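Local coordinates for ribulose-bisphosphate carboxylase (PDB 4NAS), which belongs to the RuBisCO large-chain superfamily, pairing an N-terminal domain with a TIM-barrel domain that carries a carboxylated lysine and a bound calcium ion, at residues N216-V221 against R225-R230; G89-L94 against M292-A297; A269-L274 against I286-L291; G132-L137 against F352-V357. One frame throughout, in Å; residues are numbered along the deposited sequence.

Interaction 1: residues N216-V221 against R225-R230; sequences NLTGPV and RERARR. With FMT (formic acid), chain F.
The guanidinium of Arg227 turns an edge to the loop 216-221: the carbonyl O of Thr218 lies close to its plane and takes a hydrogen bond from NH1 (3.2 Å, N-H...O 158°). That donor stands well above the carbonyl plane, 58° out of it, and not on a lone pair. Thr218 OG1 is farther from Arg227 NH1, at 3.7 Å. The other end of the group is held by charge, since NH2 forms salt bridges with Glu190 and Glu184, which together with Thr218 O fix its rotation. A second flat group, the guanidinium of Arg230, lays one face over Arg227 CA, and its NH1 is also paired with Glu190. Beside this polar patch Leu217 packs on Ala228: with CG anti to the backbone N (chi1 -177°), it sends CD1 to Ala228 N (3.9 Å) and makes an apolar contact from CD2 to Ala228 CB (4.2 Å). Farther along, Val221 N donates to O2 of a formic acid molecule (3.1 Å), probably from the crystallisation liquor. Strand 214-216, this loop and helix 221-233 form a beta-alpha unit of the TIM barrel, the loop folding back along the helix it leads into.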
loop_
_atom_site.group_PDB
_atom_site.type_symbol
_atom_site.label_atom_id
_atom_site.label_comp_id
_atom_site.label_asym_id
_atom_site.label_seq_id
_atom_site.Cartn_x
_atom_site.Cartn_y
_atom_site.Cartn_z
ATOM N N ASN B 216 -17.086 0.704 10.610
ATOM C CA ASN B 216 -15.818 0.221 10.091
ATOM C C ASN B 216 -15.984 -1.092 9.297
ATOM O O ASN B 216 -16.514 -2.068 9.824
ATOM C CB ASN B 216 -14.831 0.059 11.252
ATOM C CG ASN B 216 -13.369 0.196 10.815
ATOM O OD1 ASN B 216 -13.075 0.592 9.683
ATOM N ND2 ASN B 216 -12.449 -0.134 11.719
ATOM N N LEU B 217 -15.536 -1.109 8.037
ATOM C CA LEU B 217 -15.607 -2.319 7.191
ATOM C C LEU B 217 -14.355 -3.147 7.388
ATOM O O LEU B 217 -13.260 -2.688 7.096
ATOM C CB LEU B 217 -15.735 -1.936 5.718
ATOM C CG LEU B 217 -15.881 -3.102 4.733
ATOM C CD1 LEU B 217 -17.053 -4.042 5.086
ATOM C CD2 LEU B 217 -16.060 -2.521 3.355
ATOM N N THR B 218 -14.502 -4.344 7.945
ATOM C CA THR B 218 -13.341 -5.092 8.413
ATOM C C THR B 218 -13.471 -6.589 8.164
ATOM O O THR B 218 -14.556 -7.087 7.851
ATOM C CB THR B 218 -13.153 -4.918 9.932
ATOM O OG1 THR B 218 -14.252 -5.523 10.620
ATOM C CG2 THR B 218 -13.083 -3.465 10.304
ATOM N N GLY B 219 -12.362 -7.298 8.364
ATOM C CA GLY B 219 -12.293 -8.723 8.112
ATOM C C GLY B 219 -11.492 -9.034 6.851
ATOM O O GLY B 219 -10.961 -8.144 6.201
ATOM N N PRO B 220 -11.419 -10.316 6.495
ATOM C CA PRO B 220 -10.665 -10.854 5.362
ATOM C C PRO B 220 -11.191 -10.348 4.022
ATOM O O PRO B 220 -12.406 -10.188 3.867
ATOM C CB PRO B 220 -10.924 -12.364 5.456
ATOM C CG PRO B 220 -11.387 -12.597 6.850
ATOM C CD PRO B 220 -12.121 -11.371 7.244
ATOM N N VAL B 221 -10.288 -10.138 3.063
ATOM C CA VAL B 221 -10.676 -9.601 1.763
ATOM C C VAL B 221 -11.789 -10.418 1.081
ATOM O O VAL B 221 -12.763 -9.841 0.599
ATOM C CB VAL B 221 -9.454 -9.391 0.834
ATOM C CG1 VAL B 221 -9.878 -9.304 -0.620
ATOM C CG2 VAL B 221 -8.679 -8.118 1.242
ATOM N N ARG B 225 -16.740 -7.983 0.390
ATOM C CA ARG B 225 -17.818 -7.458 -0.440
ATOM C C ARG B 225 -19.181 -7.969 0.063
ATOM O O ARG B 225 -20.171 -7.216 0.130
ATOM C CB ARG B 225 -17.567 -7.776 -1.924
ATOM C CG ARG B 225 -18.078 -6.707 -2.898
ATOM C CD ARG B 225 -17.505 -6.889 -4.302
ATOM N NE ARG B 225 -17.816 -8.216 -4.833
ATOM C CZ ARG B 225 -17.601 -8.602 -6.085
ATOM N NH1 ARG B 225 -17.072 -7.764 -6.963
ATOM N NH2 ARG B 225 -17.915 -9.834 -6.456
ATOM N N GLU B 226 -19.233 -9.236 0.452
ATOM C CA GLU B 226 -20.454 -9.767 1.059
ATOM C C GLU B 226 -20.780 -9.052 2.379
ATOM O O GLU B 226 -21.934 -8.728 2.643
ATOM C CB GLU B 226 -20.345 -11.277 1.284
ATOM C CG GLU B 226 -21.622 -11.918 1.861
ATOM C CD GLU B 226 -22.839 -11.773 0.938
ATOM O OE1 GLU B 226 -22.654 -11.703 -0.299
ATOM O OE2 GLU B 226 -23.986 -11.731 1.448
ATOM N N ARG B 227 -19.770 -8.780 3.202
ATOM C CA ARG B 227 -20.028 -8.056 4.442
ATOM C C ARG B 227 -20.532 -6.632 4.168
ATOM O O ARG B 227 -21.448 -6.156 4.834
ATOM C CB ARG B 227 -18.810 -8.031 5.379
ATOM C CG ARG B 227 -19.167 -7.426 6.751
ATOM C CD ARG B 227 -18.079 -7.571 7.819
ATOM N NE ARG B 227 -18.622 -8.055 9.100
ATOM C CZ ARG B 227 -17.864 -8.425 10.126
ATOM N NH1 ARG B 227 -16.541 -8.348 10.031
ATOM N NH2 ARG B 227 -18.413 -8.847 11.251
ATOM N N ALA B 228 -19.932 -5.961 3.189
ATOM C CA ALA B 228 -20.355 -4.613 2.806
ATOM C C ALA B 228 -21.834 -4.616 2.401
ATOM O O ALA B 228 -22.597 -3.680 2.711
ATOM C CB ALA B 228 -19.507 -4.117 1.648
ATOM N N ARG B 229 -22.228 -5.674 1.704
ATOM C CA ARG B 229 -23.601 -5.809 1.230
ATOM C C ARG B 229 -24.555 -5.992 2.402
ATOM O O ARG B 229 -25.646 -5.413 2.419
ATOM C CB ARG B 229 -23.745 -7.015 0.297
ATOM C CG ARG B 229 -23.022 -6.922 -1.034
ATOM C CD ARG B 229 -23.402 -8.130 -1.891
ATOM N NE ARG B 229 -22.598 -8.270 -3.102
ATOM C CZ ARG B 229 -21.808 -9.307 -3.351
ATOM N NH1 ARG B 229 -21.110 -9.361 -4.483
ATOM N NH2 ARG B 229 -21.719 -10.295 -2.467
ATOM N N ARG B 230 -24.156 -6.821 3.367
ATOM C CA ARG B 230 -25.007 -7.094 4.519
ATOM C C ARG B 230 -25.183 -5.823 5.315
ATOM O O ARG B 230 -26.297 -5.510 5.742
ATOM C CB ARG B 230 -24.417 -8.181 5.417
ATOM C CG ARG B 230 -24.356 -9.567 4.800
ATOM C CD ARG B 230 -24.089 -10.619 5.869
ATOM N NE ARG B 230 -22.952 -10.270 6.726
ATOM C CZ ARG B 230 -21.731 -10.788 6.606
ATOM N NH1 ARG B 230 -20.761 -10.411 7.437
ATOM N NH2 ARG B 230 -21.477 -11.688 5.660
HETATM C C FMT F . -7.277 -11.586 4.965
HETATM O O1 FMT F . -6.111 -11.723 5.388
HETATM O O2 FMT F . -7.657 -11.535 3.774
#

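Interaction 2: residues G89-L94 against M292-A297; sequences GTFASL and MRLAGA
Phe91 drives the far end of its ring against the last turn of helix 284-295. Its CZ comes to 3.6 Å from Ala295 N, 3.7 Å from Ala295 CB and 3.8 Å from Leu294 CB. The ring meets this backbone edge-on, with Leu294 CB and Ala295 N near its plane. With CB pointing toward the other helix, a chi1 of -68° carries the ring across the gap to it. Around it, the rings of Phe123 and Tyr248 meet the phenyl group with planes inclined at about 40° and 30°. The contact joins helix 91-99 of the N-terminal domain to a helix of the TIM-barrel domain. Capping motifs mark the start of helix 91-99 and the end of helix 284-295. Thr90 N-caps the first, OG1 accepting from Ser93 N (3.3 Å), and Ser93 OG returns a bond to Thr90 O (2.7 Å). The second ends in a Schellman motif with Gly296, of positive phi, as C-prime residue: Ala297 N reaches Met292 O at 3.1 Å and Gly296 N bonds weakly to Arg293 O. Farther out, the carboxylate of Asp249 accepts from Phe91 N and Ala92 N, and Thr90 packs on Gly219 of the second subunit.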
loop_
_atom_site.group_PDB
_atom_site.type_symbol
_atom_site.label_atom_id
_atom_site.label_comp_id
_atom_site.label_asym_id
_atom_site.label_seq_id
_atom_site.Cartn_x
_atom_site.Cartn_y
_atom_site.Cartn_z
ATOM N N GLY B 89 -6.728 -1.571 -16.605
ATOM C CA GLY B 89 -7.849 -0.981 -15.884
ATOM C C GLY B 89 -7.882 -1.148 -14.365
ATOM O O GLY B 89 -8.945 -1.007 -13.742
ATOM N N THR B 90 -6.740 -1.453 -13.756
ATOM C CA THR B 90 -6.674 -1.602 -12.297
ATOM C C THR B 90 -5.633 -0.696 -11.667
ATOM O O THR B 90 -4.671 -0.269 -12.314
ATOM C CB THR B 90 -6.331 -3.035 -11.887
ATOM O OG1 THR B 90 -5.083 -3.408 -12.494
ATOM C CG2 THR B 90 -7.463 -3.999 -12.307
ATOM N N PHE B 91 -5.811 -0.408 -10.383
ATOM C CA PHE B 91 -4.804 0.375 -9.675
ATOM C C PHE B 91 -3.461 -0.367 -9.632
ATOM O O PHE B 91 -2.397 0.265 -9.717
ATOM C CB PHE B 91 -5.270 0.707 -8.264
ATOM C CG PHE B 91 -6.418 1.654 -8.236
ATOM C CD1 PHE B 91 -6.198 3.021 -8.277
ATOM C CD2 PHE B 91 -7.725 1.177 -8.219
ATOM C CE1 PHE B 91 -7.265 3.906 -8.262
ATOM C CE2 PHE B 91 -8.796 2.058 -8.202
ATOM C CZ PHE B 91 -8.564 3.422 -8.221
ATOM N N ALA B 92 -3.500 -1.691 -9.520
ATOM C CA ALA B 92 -2.249 -2.462 -9.559
ATOM C C ALA B 92 -1.440 -2.175 -10.824
ATOM O O ALA B 92 -0.229 -1.968 -10.764
ATOM C CB ALA B 92 -2.515 -3.950 -9.442
ATOM N N SER B 93 -2.101 -2.207 -11.973
ATOM C CA SER B 93 -1.387 -2.040 -13.237
ATOM C C SER B 93 -0.821 -0.628 -13.293
ATOM O O SER B 93 0.325 -0.423 -13.667
ATOM C CB SER B 93 -2.314 -2.250 -14.421
ATOM O OG SER B 93 -3.266 -1.203 -14.456
ATOM N N LEU B 94 -1.633 0.333 -12.872
ATOM C CA LEU B 94 -1.241 1.720 -12.868
ATOM C C LEU B 94 -0.019 1.963 -11.968
ATOM O O LEU B 94 0.997 2.511 -12.407
ATOM C CB LEU B 94 -2.425 2.586 -12.425
ATOM C CG LEU B 94 -2.067 4.063 -12.268
ATOM C CD1 LEU B 94 -1.584 4.634 -13.629
ATOM C CD2 LEU B 94 -3.236 4.883 -11.692
HETATM N N MSE B 292 -8.362 8.317 -4.502
HETATM C CA MSE B 292 -9.577 8.110 -3.711
HETATM C C MSE B 292 -10.856 8.304 -4.517
HETATM O O MSE B 292 -11.787 7.507 -4.414
HETATM C CB MSE B 292 -9.602 9.064 -2.515
HETATM C CG MSE B 292 -8.587 8.763 -1.455
HETATM SE SE MSE B 292 -8.835 6.981 -0.745
HETATM C CE MSE B 292 -7.605 7.150 0.726
ATOM N N ARG B 293 -10.916 9.379 -5.305
ATOM C CA ARG B 293 -12.089 9.626 -6.144
ATOM C C ARG B 293 -12.246 8.500 -7.185
ATOM O O ARG B 293 -13.350 7.998 -7.441
ATOM C CB ARG B 293 -12.009 11.015 -6.809
ATOM C CG ARG B 293 -13.182 11.353 -7.714
ATOM C CD ARG B 293 -13.064 12.805 -8.191
ATOM N NE ARG B 293 -14.269 13.261 -8.873
ATOM C CZ ARG B 293 -14.383 14.445 -9.468
ATOM N NH1 ARG B 293 -15.518 14.777 -10.076
ATOM N NH2 ARG B 293 -13.352 15.277 -9.482
ATOM N N LEU B 294 -11.136 8.073 -7.760
ATOM C CA LEU B 294 -11.206 7.017 -8.774
ATOM C C LEU B 294 -11.694 5.707 -8.167
ATOM O O LEU B 294 -12.459 4.973 -8.785
ATOM C CB LEU B 294 -9.834 6.788 -9.396
ATOM C CG LEU B 294 -9.250 7.936 -10.232
ATOM C CD1 LEU B 294 -7.804 7.603 -10.712
ATOM C CD2 LEU B 294 -10.162 8.246 -11.398
ATOM N N ALA B 295 -11.231 5.431 -6.950
ATOM C CA ALA B 295 -11.539 4.189 -6.255
ATOM C C ALA B 295 -12.990 4.151 -5.760
ATOM O O ALA B 295 -13.539 3.073 -5.553
ATOM C CB ALA B 295 -10.557 3.977 -5.095
ATOM N N GLY B 296 -13.601 5.321 -5.550
ATOM C CA GLY B 296 -15.024 5.379 -5.237
ATOM C C GLY B 296 -15.422 5.971 -3.887
ATOM O O GLY B 296 -16.544 5.780 -3.429
ATOM N N ALA B 297 -14.519 6.698 -3.242
ATOM C CA ALA B 297 -14.865 7.334 -1.967
ATOM C C ALA B 297 -15.966 8.364 -2.223
ATOM O O ALA B 297 -15.908 9.129 -3.188
ATOM C CB ALA B 297 -13.677 8.011 -1.413
#

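Interaction 3: residues A269-L274 against I286-L291; sequences AVSGAL and IVLGQL
Ser271, Val287 and Leu288 meet inside a beta-alpha-beta unit of the TIM barrel: helix 284-295 is the crossover helix between the parallel strands 264-267 and 299-303, and the loop after the first strand packs against it where it turns into the short helix 272-275. The contact is small and close to the centre of the chain. Ser271 is its middle: its CA and that of Val287, 6.9 Å apart, are the closest pair of CA atoms across the contact. From the loop, Ser271 CB touches both Val287 CG1 (3.8 Å) and Leu288 CD2 (3.7 Å). Val287 directs CG1 at the serine because this methyl lies anti to its backbone N (chi1 176°); CG2 turns instead to Leu274, whose CB it meets at 4.3 Å. Valine therefore covers both residues, one with each methyl. The polar end of Ser271 is satisfied locally, OG being hydrogen-bonded to Pro268 O, even as it touches leucine methyls. Helix 284-295 has a wider pi-type turn at 286-290, where Leu291 N bonds to Ile286 O. The second subunit closes in on the same loop: Ser271 packs on Met104 of that chain, and Leu274 on its own counterpart there. The two methyls of Leu288 approach Ser271 OG from one side, CD2 at 3.7 Å and CD1 at 4.1 Å.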
loop_
_atom_site.group_PDB
_atom_site.type_symbol
_atom_site.label_atom_id
_atom_site.label_comp_id
_atom_site.label_asym_id
_atom_site.label_seq_id
_atom_site.Cartn_x
_atom_site.Cartn_y
_atom_site.Cartn_z
ATOM N N ALA B 269 -5.852 6.301 7.049
ATOM C CA ALA B 269 -4.905 5.493 7.808
ATOM C C ALA B 269 -3.840 4.882 6.911
ATOM O O ALA B 269 -4.161 4.358 5.841
ATOM C CB ALA B 269 -5.634 4.393 8.575
ATOM N N VAL B 270 -2.580 5.006 7.339
ATOM C CA VAL B 270 -1.394 4.447 6.654
ATOM C C VAL B 270 -0.829 5.335 5.533
ATOM O O VAL B 270 0.330 5.197 5.152
ATOM C CB VAL B 270 -1.608 2.970 6.163
ATOM C CG1 VAL B 270 -0.293 2.386 5.612
ATOM C CG2 VAL B 270 -2.110 2.081 7.316
ATOM N N SER B 271 -1.633 6.264 5.030
ATOM C CA SER B 271 -1.247 7.053 3.847
ATOM C C SER B 271 -0.002 7.870 4.088
ATOM O O SER B 271 0.793 8.083 3.173
ATOM C CB SER B 271 -2.372 7.987 3.440
ATOM O OG SER B 271 -2.741 8.830 4.540
ATOM N N GLY B 272 0.165 8.354 5.316
ATOM C CA GLY B 272 1.354 9.124 5.651
ATOM C C GLY B 272 2.654 8.383 5.441
ATOM O O GLY B 272 3.715 8.996 5.327
ATOM N N ALA B 273 2.601 7.051 5.400
ATOM C CA ALA B 273 3.808 6.291 5.124
ATOM C C ALA B 273 4.231 6.458 3.679
ATOM O O ALA B 273 5.369 6.148 3.344
ATOM C CB ALA B 273 3.610 4.789 5.448
ATOM N N LEU B 274 3.313 6.940 2.835
ATOM C CA LEU B 274 3.604 7.154 1.423
ATOM C C LEU B 274 3.978 8.614 1.146
ATOM O O LEU B 274 4.838 8.874 0.330
ATOM C CB LEU B 274 2.417 6.740 0.533
ATOM C CG LEU B 274 2.140 5.228 0.465
ATOM C CD1 LEU B 274 0.780 4.942 -0.144
ATOM C CD2 LEU B 274 3.249 4.497 -0.283
ATOM N N ILE B 286 -2.299 12.880 -4.546
ATOM C CA ILE B 286 -2.551 11.732 -5.393
ATOM C C ILE B 286 -3.140 10.644 -4.499
ATOM O O ILE B 286 -4.187 10.080 -4.796
ATOM C CB ILE B 286 -1.254 11.239 -6.091
ATOM C CG1 ILE B 286 -0.735 12.292 -7.077
ATOM C CG2 ILE B 286 -1.460 9.839 -6.777
ATOM C CD1 ILE B 286 0.685 11.967 -7.617
ATOM N N VAL B 287 -2.474 10.399 -3.379
ATOM C CA VAL B 287 -2.844 9.304 -2.464
ATOM C C VAL B 287 -4.241 9.509 -1.844
ATOM O O VAL B 287 -5.075 8.595 -1.812
ATOM C CB VAL B 287 -1.809 9.168 -1.331
ATOM C CG1 VAL B 287 -2.234 8.089 -0.329
ATOM C CG2 VAL B 287 -0.413 8.849 -1.893
ATOM N N LEU B 288 -4.493 10.727 -1.382
ATOM C CA LEU B 288 -5.749 11.038 -0.693
ATOM C C LEU B 288 -6.769 11.731 -1.570
ATOM O O LEU B 288 -7.899 11.966 -1.143
ATOM C CB LEU B 288 -5.468 11.911 0.543
ATOM C CG LEU B 288 -4.555 11.231 1.554
ATOM C CD1 LEU B 288 -4.201 12.169 2.705
ATOM C CD2 LEU B 288 -5.217 9.960 2.084
ATOM N N GLY B 289 -6.408 12.061 -2.808
ATOM C CA GLY B 289 -7.330 12.849 -3.602
ATOM C C GLY B 289 -7.730 12.181 -4.897
ATOM O O GLY B 289 -8.841 11.650 -5.046
ATOM N N GLN B 290 -6.794 12.211 -5.831
ATOM C CA GLN B 290 -6.972 11.631 -7.153
ATOM C C GLN B 290 -7.366 10.161 -7.098
ATOM O O GLN B 290 -8.369 9.759 -7.678
ATOM C CB GLN B 290 -5.671 11.794 -7.942
ATOM C CG GLN B 290 -5.767 11.423 -9.432
ATOM C CD GLN B 290 -4.531 11.874 -10.200
ATOM O OE1 GLN B 290 -3.431 11.913 -9.652
ATOM N NE2 GLN B 290 -4.704 12.202 -11.476
ATOM N N LEU B 291 -6.563 9.357 -6.429
ATOM C CA LEU B 291 -6.797 7.917 -6.332
ATOM C C LEU B 291 -8.077 7.555 -5.557
ATOM O O LEU B 291 -8.773 6.590 -5.900
ATOM C CB LEU B 291 -5.603 7.253 -5.647
ATOM C CG LEU B 291 -4.293 7.334 -6.439
ATOM C CD1 LEU B 291 -3.241 6.427 -5.829
ATOM C CD2 LEU B 291 -4.541 6.970 -7.867
#

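Interaction 4: residues G132-L137 against F352-V357; sequences GVRRRL and FGVDLV
Arg134 of helix 129-137 reaches Asp355 in the loop 352-357. Its CB points toward the loop, CG is placed anti to the carbonyl carbon (chi1 -74°), and from there the chain runs extended to NE, carrying the guanidinium across. The side chain rests on Leu144 of strand 144-146 along the way. At NE the first bond forms, to Asp355 OD1 (3.3 Å), approaching on the syn side but 35° out of the carboxylate plane. NH2 reaches the same oxygen, Asp355 OD1, at 2.9 Å, this time on its anti lone pair. Two nitrogens therefore grip one carboxylate oxygen side-on, a salt bridge in which the two flat groups are inclined by 38°. NH2 also makes a weak hydrogen bond with Val354 O (2.9 Å), and Val354 CG2 lies 4.2 Å from the same nitrogen. The remaining nitrogen, NH1, turns back to the chain after its own helix, donating to the carbonyl O atoms of Ala139 and Arg142. Asp355 is the centre of an inverse gamma turn, with Leu356 N weakly bonded to Val354 O; NH2 thus bonds to the carboxylate and, weakly, to a carbonyl of one tight turn. Just beyond it, strand 357-359 pairs in parallel with strand 144-146 in the barrel domain. With acceptors around all three nitrogens, the buried guanidinium is fixed in rotation, and its charge probably helps to keep Asp355 ionised.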
loop_
_atom_site.group_PDB
_atom_site.type_symbol
_atom_site.label_atom_id
_atom_site.label_comp_id
_atom_site.label_asym_id
_atom_site.label_seq_id
_atom_site.Cartn_x
_atom_site.Cartn_y
_atom_site.Cartn_z
ATOM N N GLY B 132 -25.466 12.555 -3.822
ATOM C CA GLY B 132 -26.071 11.312 -3.369
ATOM C C GLY B 132 -25.970 11.126 -1.862
ATOM O O GLY B 132 -26.861 10.545 -1.250
ATOM N N VAL B 133 -24.892 11.622 -1.262
ATOM C CA VAL B 133 -24.787 11.607 0.192
ATOM C C VAL B 133 -25.852 12.530 0.772
ATOM O O VAL B 133 -26.555 12.167 1.723
ATOM C CB VAL B 133 -23.406 12.089 0.677
ATOM C CG1 VAL B 133 -23.457 12.426 2.181
ATOM C CG2 VAL B 133 -22.346 11.041 0.383
ATOM N N ARG B 134 -25.979 13.724 0.196
ATOM C CA ARG B 134 -26.975 14.688 0.678
ATOM C C ARG B 134 -28.393 14.132 0.597
ATOM O O ARG B 134 -29.210 14.346 1.500
ATOM C CB ARG B 134 -26.901 16.004 -0.109
ATOM C CG ARG B 134 -25.717 16.872 0.223
ATOM C CD ARG B 134 -25.834 18.244 -0.435
ATOM N NE ARG B 134 -24.673 19.080 -0.118
ATOM C CZ ARG B 134 -24.499 19.705 1.041
ATOM N NH1 ARG B 134 -25.407 19.580 1.991
ATOM N NH2 ARG B 134 -23.415 20.446 1.254
ATOM N N ARG B 135 -28.681 13.450 -0.513
ATOM C CA ARG B 135 -29.983 12.858 -0.755
ATOM C C ARG B 135 -30.257 11.719 0.211
ATOM O O ARG B 135 -31.357 11.612 0.739
ATOM C CB ARG B 135 -30.063 12.344 -2.189
ATOM C CG ARG B 135 -31.444 11.870 -2.602
ATOM C CD ARG B 135 -31.370 10.990 -3.844
ATOM N NE ARG B 135 -32.699 10.633 -4.308
ATOM N N ARG B 136 -29.271 10.859 0.443
ATOM C CA ARG B 136 -29.449 9.763 1.390
ATOM C C ARG B 136 -29.743 10.281 2.797
ATOM O O ARG B 136 -30.628 9.757 3.480
ATOM C CB ARG B 136 -28.212 8.873 1.443
ATOM C CG ARG B 136 -27.967 8.082 0.194
ATOM C CD ARG B 136 -28.522 6.696 0.325
ATOM N NE ARG B 136 -27.898 5.981 1.432
ATOM C CZ ARG B 136 -27.764 4.663 1.468
ATOM N NH1 ARG B 136 -28.194 3.946 0.441
ATOM N NH2 ARG B 136 -27.197 4.071 2.514
ATOM N N LEU B 137 -29.003 11.301 3.225
ATOM C CA LEU B 137 -29.111 11.810 4.593
ATOM C C LEU B 137 -30.170 12.906 4.732
ATOM O O LEU B 137 -30.566 13.257 5.837
ATOM C CB LEU B 137 -27.756 12.345 5.074
ATOM C CG LEU B 137 -26.607 11.347 5.044
ATOM C CD1 LEU B 137 -25.308 11.966 5.571
ATOM C CD2 LEU B 137 -26.984 10.091 5.812
ATOM N N PHE B 352 -14.022 25.893 1.917
ATOM C CA PHE B 352 -14.636 24.778 1.185
ATOM C C PHE B 352 -16.044 25.021 0.630
ATOM O O PHE B 352 -16.510 24.275 -0.231
ATOM C CB PHE B 352 -14.645 23.516 2.054
ATOM C CG PHE B 352 -13.276 23.057 2.484
ATOM C CD1 PHE B 352 -12.527 22.218 1.686
ATOM C CD2 PHE B 352 -12.758 23.446 3.711
ATOM C CE1 PHE B 352 -11.264 21.790 2.081
ATOM C CE2 PHE B 352 -11.503 23.026 4.120
ATOM C CZ PHE B 352 -10.753 22.191 3.301
ATOM N N GLY B 353 -16.724 26.052 1.120
ATOM C CA GLY B 353 -18.117 26.268 0.751
ATOM C C GLY B 353 -19.037 25.378 1.578
ATOM O O GLY B 353 -18.611 24.851 2.610
ATOM N N VAL B 354 -20.282 25.192 1.135
ATOM C CA VAL B 354 -21.218 24.364 1.891
ATOM C C VAL B 354 -20.979 22.853 1.724
ATOM O O VAL B 354 -21.369 22.076 2.601
ATOM C CB VAL B 354 -22.700 24.687 1.568
ATOM C CG1 VAL B 354 -23.043 26.132 1.953
ATOM C CG2 VAL B 354 -22.998 24.445 0.111
ATOM N N ASP B 355 -20.350 22.450 0.613
ATOM C CA ASP B 355 -20.065 21.027 0.333
ATOM C C ASP B 355 -18.872 20.532 1.140
ATOM O O ASP B 355 -17.749 20.395 0.645
ATOM C CB ASP B 355 -19.846 20.772 -1.153
ATOM C CG ASP B 355 -21.144 20.818 -1.951
ATOM O OD1 ASP B 355 -22.238 20.856 -1.343
ATOM O OD2 ASP B 355 -21.060 20.815 -3.190
ATOM N N LEU B 356 -19.138 20.262 2.403
ATOM C CA LEU B 356 -18.091 20.076 3.377
ATOM C C LEU B 356 -18.661 19.178 4.455
ATOM O O LEU B 356 -19.853 19.252 4.763
ATOM C CB LEU B 356 -17.720 21.439 3.965
ATOM C CG LEU B 356 -16.806 21.513 5.187
ATOM C CD1 LEU B 356 -15.399 21.062 4.811
ATOM C CD2 LEU B 356 -16.802 22.925 5.768
ATOM N N VAL B 357 -17.829 18.307 5.011
ATOM C CA VAL B 357 -18.209 17.610 6.229
ATOM C C VAL B 357 -17.390 18.193 7.371
ATOM O O VAL B 357 -16.159 18.203 7.299
ATOM C CB VAL B 357 -17.943 16.111 6.144
ATOM C CG1 VAL B 357 -18.326 15.433 7.467
ATOM C CG2 VAL B 357 -18.717 15.491 4.959
#

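In the fold
Interactions 2 and 3 are buried and apolar, and they share helix 284-295: interaction 3 uses its first half and interaction 2 its end, close enough for Phe91 CE1 to lie 3.9 Å from Leu291 O. Of the four, interaction 2 alone joins the N-terminal domain to the barrel domain. Interactions 1 and 4 are partly buried, and in each an arginine from a helix bonds to a loop carbonyl, though interaction 4 adds a salt bridge across the contact while the acidic partners of interaction 1 lie outside it. Interactions 1, 2 and 3 border the second subunit; interaction 4 does not.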